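Local coordinates for AvrRxo1-ORF1 (Xanthomonas oryzae pv. oryzicola, PDB 4Z8T), which is a type III effector with a polynucleotide kinase domain, probably phosphorylating a substrate through a P-loop fold related to zeta toxins, at residues A[49-61]-A[88-101]. Sequence-based numbering, arbitrary orientation.
Sequences SSALTLAESLESD and VLAAALKKTAGKGC
Leu-54 reaches across from helix 49-60 and splits its two methyls between different parts of 88-101. CD2 lies on the last helical turn, 3.7 Å from Ala-92 CB and 3.9 Å from Leu-93 CD2, while CD1 turns to the backbone of Lys-99 and Gly-100. The side chain of Thr-96 crosses that of Leu-54 at about a right angle; chi1 62° sends its CG2 toward Ser-50 O and Thr-53 CG2 and lets OG1 donate in plane to a lone pair of Lys-99 O (2.8 Å). The two helices run roughly antiparallel (141°) in what is probably a P-loop kinase fold of the zeta-toxin type, with Leu-58 and Val-88 touching Phe-68 of strand 66-71 and Leu-89 resting on strand 154-157. A Schellman motif, with Ala-97 at positive phi, ends helix 87-95, and the chain doubles back through a type I' turn from Thr-96 to Lys-99. Beyond it, Gly-100 packs against Ser-50 CB, its CA 4.1 Å from Ala-51 CA. Farther along, Leu-58 CD2 meets Val-88 CG1 crosswise. At the solvent-facing margin the extended Lys-95 runs over Ser-57, whose chi1 of 179° carries OG toward Ala-92 and Lys-95 NZ; NZ donates to OG at 2.7 Å. Ser-57 OG donates in turn to a water, which donates to Val-88 O and to Asp-61 OD2 (2.7 Å from the water O).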
loop_
_atom_site.group_PDB
_atom_site.type_symbol
_atom_site.label_atom_id
_atom_site.label_comp_id
_atom_site.label_asym_id
_atom_site.label_seq_id
_atom_site.Cartn_x
_atom_site.Cartn_y
_atom_site.Cartn_z
ATOM N N SER A 49 43.835 12.716 -7.815
ATOM C CA SER A 49 44.747 11.596 -7.987
ATOM C C SER A 49 43.968 10.287 -7.990
ATOM O O SER A 49 44.183 9.429 -8.847
ATOM C CB SER A 49 45.813 11.593 -6.890
ATOM O OG SER A 49 46.689 10.495 -7.064
ATOM N N SER A 50 43.038 10.152 -7.048
ATOM C CA SER A 50 42.237 8.944 -6.953
ATOM C C SER A 50 41.379 8.783 -8.197
ATOM O O SER A 50 41.258 7.682 -8.725
ATOM C CB SER A 50 41.349 8.979 -5.711
ATOM O OG SER A 50 42.143 8.894 -4.535
ATOM N N ALA A 51 40.792 9.879 -8.664
ATOM C CA ALA A 51 39.941 9.800 -9.849
ATOM C C ALA A 51 40.747 9.389 -11.077
ATOM O O ALA A 51 40.253 8.655 -11.952
ATOM C CB ALA A 51 39.234 11.126 -10.084
ATOM N N LEU A 52 41.987 9.860 -11.170
ATOM C CA LEU A 52 42.800 9.516 -12.329
ATOM C C LEU A 52 43.169 8.046 -12.282
ATOM O O LEU A 52 43.209 7.377 -13.313
ATOM C CB LEU A 52 44.052 10.397 -12.394
ATOM C CG LEU A 52 44.902 10.303 -13.662
ATOM C CD1 LEU A 52 44.082 10.599 -14.907
ATOM C CD2 LEU A 52 46.085 11.264 -13.558
ATOM N N THR A 53 43.439 7.536 -11.084
ATOM C CA THR A 53 43.713 6.109 -10.929
ATOM C C THR A 53 42.516 5.293 -11.424
ATOM O O THR A 53 42.681 4.347 -12.200
ATOM C CB THR A 53 44.031 5.759 -9.467
ATOM O OG1 THR A 53 45.256 6.398 -9.093
ATOM C CG2 THR A 53 44.192 4.263 -9.299
ATOM N N LEU A 54 41.319 5.684 -10.999
ATOM C CA LEU A 54 40.096 5.015 -11.453
ATOM C C LEU A 54 40.020 5.049 -12.969
ATOM O O LEU A 54 39.814 4.020 -13.617
ATOM C CB LEU A 54 38.854 5.709 -10.884
ATOM C CG LEU A 54 38.460 5.512 -9.422
ATOM C CD1 LEU A 54 37.104 6.178 -9.182
ATOM C CD2 LEU A 54 38.412 4.033 -9.048
ATOM N N ALA A 55 40.204 6.239 -13.529
ATOM C CA ALA A 55 40.074 6.413 -14.974
ATOM C C ALA A 55 41.078 5.575 -15.755
ATOM O O ALA A 55 40.736 4.994 -16.789
ATOM C CB ALA A 55 40.195 7.881 -15.345
ATOM N N GLU A 56 42.313 5.506 -15.272
ATOM C CA GLU A 56 43.323 4.727 -15.981
ATOM C C GLU A 56 43.030 3.240 -15.868
ATOM O O GLU A 56 43.251 2.492 -16.825
ATOM C CB GLU A 56 44.729 5.029 -15.455
ATOM C CG GLU A 56 45.235 6.443 -15.719
ATOM C CD GLU A 56 45.592 6.715 -17.173
ATOM O OE1 GLU A 56 45.509 5.798 -18.018
ATOM O OE2 GLU A 56 45.971 7.870 -17.477
ATOM N N SER A 57 42.529 2.799 -14.710
ATOM C CA SER A 57 42.113 1.399 -14.562
ATOM C C SER A 57 41.009 1.032 -15.531
ATOM O O SER A 57 41.106 0.020 -16.230
ATOM C CB SER A 57 41.663 1.095 -13.125
ATOM O OG SER A 57 41.242 -0.261 -12.990
ATOM N N LEU A 58 39.961 1.856 -15.565
ATOM C CA LEU A 58 38.828 1.612 -16.450
ATOM C C LEU A 58 39.252 1.574 -17.918
ATOM O O LEU A 58 38.811 0.706 -18.665
ATOM C CB LEU A 58 37.760 2.684 -16.231
ATOM C CG LEU A 58 37.095 2.598 -14.855
ATOM C CD1 LEU A 58 36.376 3.904 -14.501
ATOM C CD2 LEU A 58 36.109 1.422 -14.800
ATOM N N GLU A 59 40.117 2.499 -18.327
ATOM C CA GLU A 59 40.529 2.543 -19.735
ATOM C C GLU A 59 41.366 1.323 -20.111
ATOM O O GLU A 59 41.204 0.741 -21.193
ATOM C CB GLU A 59 41.298 3.830 -20.039
ATOM C CG GLU A 59 41.767 3.914 -21.490
ATOM C CD GLU A 59 42.497 5.195 -21.764
ATOM O OE1 GLU A 59 41.931 6.264 -21.459
ATOM O OE2 GLU A 59 43.637 5.133 -22.276
ATOM N N SER A 60 42.257 0.937 -19.208
ATOM C CA SER A 60 43.095 -0.236 -19.404
ATOM C C SER A 60 42.242 -1.488 -19.540
ATOM O O SER A 60 42.622 -2.443 -20.223
ATOM C CB SER A 60 44.048 -0.387 -18.226
ATOM O OG SER A 60 44.889 -1.509 -18.404
ATOM N N ASP A 61 41.083 -1.489 -18.890
ATOM C CA ASP A 61 40.194 -2.642 -18.969
ATOM C C ASP A 61 39.209 -2.498 -20.129
ATOM O O ASP A 61 38.231 -3.233 -20.213
ATOM C CB ASP A 61 39.450 -2.854 -17.640
ATOM C CG ASP A 61 40.316 -3.507 -16.575
ATOM O OD1 ASP A 61 41.326 -4.159 -16.920
ATOM O OD2 ASP A 61 39.977 -3.380 -15.376
ATOM N N VAL A 88 33.807 -4.014 -13.948
ATOM C CA VAL A 88 34.927 -3.171 -14.371
ATOM C C VAL A 88 35.192 -2.059 -13.356
ATOM O O VAL A 88 36.339 -1.705 -13.095
ATOM C CB VAL A 88 34.760 -2.652 -15.830
ATOM C CG1 VAL A 88 33.791 -1.457 -15.921
ATOM C CG2 VAL A 88 36.105 -2.299 -16.441
ATOM N N LEU A 89 34.127 -1.543 -12.750
ATOM C CA LEU A 89 34.266 -0.455 -11.799
ATOM C C LEU A 89 34.751 -1.019 -10.468
ATOM O O LEU A 89 35.557 -0.385 -9.779
ATOM C CB LEU A 89 32.950 0.295 -11.648
ATOM C CG LEU A 89 32.957 1.393 -10.591
ATOM C CD1 LEU A 89 34.017 2.435 -10.925
ATOM C CD2 LEU A 89 31.564 2.020 -10.521
ATOM N N ALA A 90 34.277 -2.218 -10.129
ATOM C CA ALA A 90 34.749 -2.888 -8.917
ATOM C C ALA A 90 36.258 -3.048 -8.946
ATOM O O ALA A 90 36.929 -2.830 -7.930
ATOM C CB ALA A 90 34.083 -4.233 -8.743
ATOM N N ALA A 91 36.793 -3.428 -10.105
ATOM C CA ALA A 91 38.232 -3.599 -10.258
ATOM C C ALA A 91 38.963 -2.279 -10.044
ATOM O O ALA A 91 40.053 -2.237 -9.460
ATOM C CB ALA A 91 38.539 -4.162 -11.653
ATOM N N ALA A 92 38.383 -1.197 -10.552
ATOM C CA ALA A 92 38.977 0.118 -10.394
ATOM C C ALA A 92 38.922 0.615 -8.951
ATOM O O ALA A 92 39.911 1.131 -8.429
ATOM C CB ALA A 92 38.294 1.110 -11.323
ATOM N N LEU A 93 37.761 0.490 -8.319
ATOM C CA LEU A 93 37.596 0.964 -6.947
ATOM C C LEU A 93 38.500 0.206 -5.984
ATOM O O LEU A 93 38.890 0.733 -4.940
ATOM C CB LEU A 93 36.141 0.832 -6.510
ATOM C CG LEU A 93 35.167 1.806 -7.177
ATOM C CD1 LEU A 93 33.712 1.406 -6.914
ATOM C CD2 LEU A 93 35.435 3.234 -6.705
ATOM N N LYS A 94 38.835 -1.027 -6.326
ATOM C CA LYS A 94 39.754 -1.791 -5.488
ATOM C C LYS A 94 41.099 -1.071 -5.407
ATOM O O LYS A 94 41.725 -1.018 -4.344
ATOM C CB LYS A 94 39.925 -3.202 -6.041
ATOM C CG LYS A 94 40.532 -4.188 -5.066
ATOM C CD LYS A 94 40.711 -5.539 -5.732
ATOM C CE LYS A 94 41.250 -6.567 -4.752
ATOM N NZ LYS A 94 41.462 -7.877 -5.419
ATOM N N LYS A 95 41.518 -0.476 -6.519
ATOM C CA LYS A 95 42.828 0.176 -6.603
ATOM C C LYS A 95 42.906 1.478 -5.808
ATOM O O LYS A 95 43.994 1.944 -5.478
ATOM C CB LYS A 95 43.206 0.416 -8.069
ATOM C CG LYS A 95 43.383 -0.870 -8.856
ATOM C CD LYS A 95 43.651 -0.591 -10.337
ATOM C CE LYS A 95 43.688 -1.890 -11.140
ATOM N NZ LYS A 95 43.481 -1.701 -12.615
ATOM N N THR A 96 41.750 2.055 -5.487
ATOM C CA THR A 96 41.698 3.332 -4.782
ATOM C C THR A 96 41.066 3.192 -3.404
ATOM O O THR A 96 40.793 4.196 -2.740
ATOM C CB THR A 96 40.874 4.380 -5.556
ATOM O OG1 THR A 96 39.523 3.922 -5.675
ATOM C CG2 THR A 96 41.458 4.615 -6.943
ATOM N N ALA A 97 40.810 1.947 -2.995
ATOM C CA ALA A 97 40.058 1.659 -1.772
ATOM C C ALA A 97 38.753 2.441 -1.730
ATOM O O ALA A 97 38.341 2.940 -0.682
ATOM C CB ALA A 97 40.898 1.953 -0.526
ATOM N N GLY A 98 38.108 2.551 -2.886
ATOM C CA GLY A 98 36.814 3.202 -2.966
ATOM C C GLY A 98 36.809 4.699 -3.198
ATOM O O GLY A 98 35.739 5.297 -3.356
ATOM N N LYS A 99 37.983 5.316 -3.244
ATOM C CA LYS A 99 38.060 6.762 -3.406
ATOM C C LYS A 99 38.019 7.184 -4.876
ATOM O O LYS A 99 38.279 6.373 -5.768
ATOM C CB LYS A 99 39.330 7.297 -2.738
ATOM C CG LYS A 99 39.377 7.024 -1.235
ATOM C CD LYS A 99 40.598 7.661 -0.593
ATOM C CE LYS A 99 41.880 7.019 -1.084
ATOM N NZ LYS A 99 41.998 5.599 -0.653
ATOM N N GLY A 100 37.685 8.450 -5.121
ATOM C CA GLY A 100 37.771 9.007 -6.463
ATOM C C GLY A 100 36.431 9.348 -7.089
ATOM O O GLY A 100 36.379 9.899 -8.194
ATOM N N CYS A 101 35.344 9.035 -6.388
ATOM C CA CYS A 101 34.003 9.292 -6.909
ATOM C C CYS A 101 33.537 10.712 -6.610
ATOM O O CYS A 101 33.962 11.327 -5.614
ATOM C CB CYS A 101 32.997 8.295 -6.322
ATOM S SG CYS A 101 33.416 6.567 -6.642
HETATM O O HOH W 1 38.966 -1.166 -14.106
#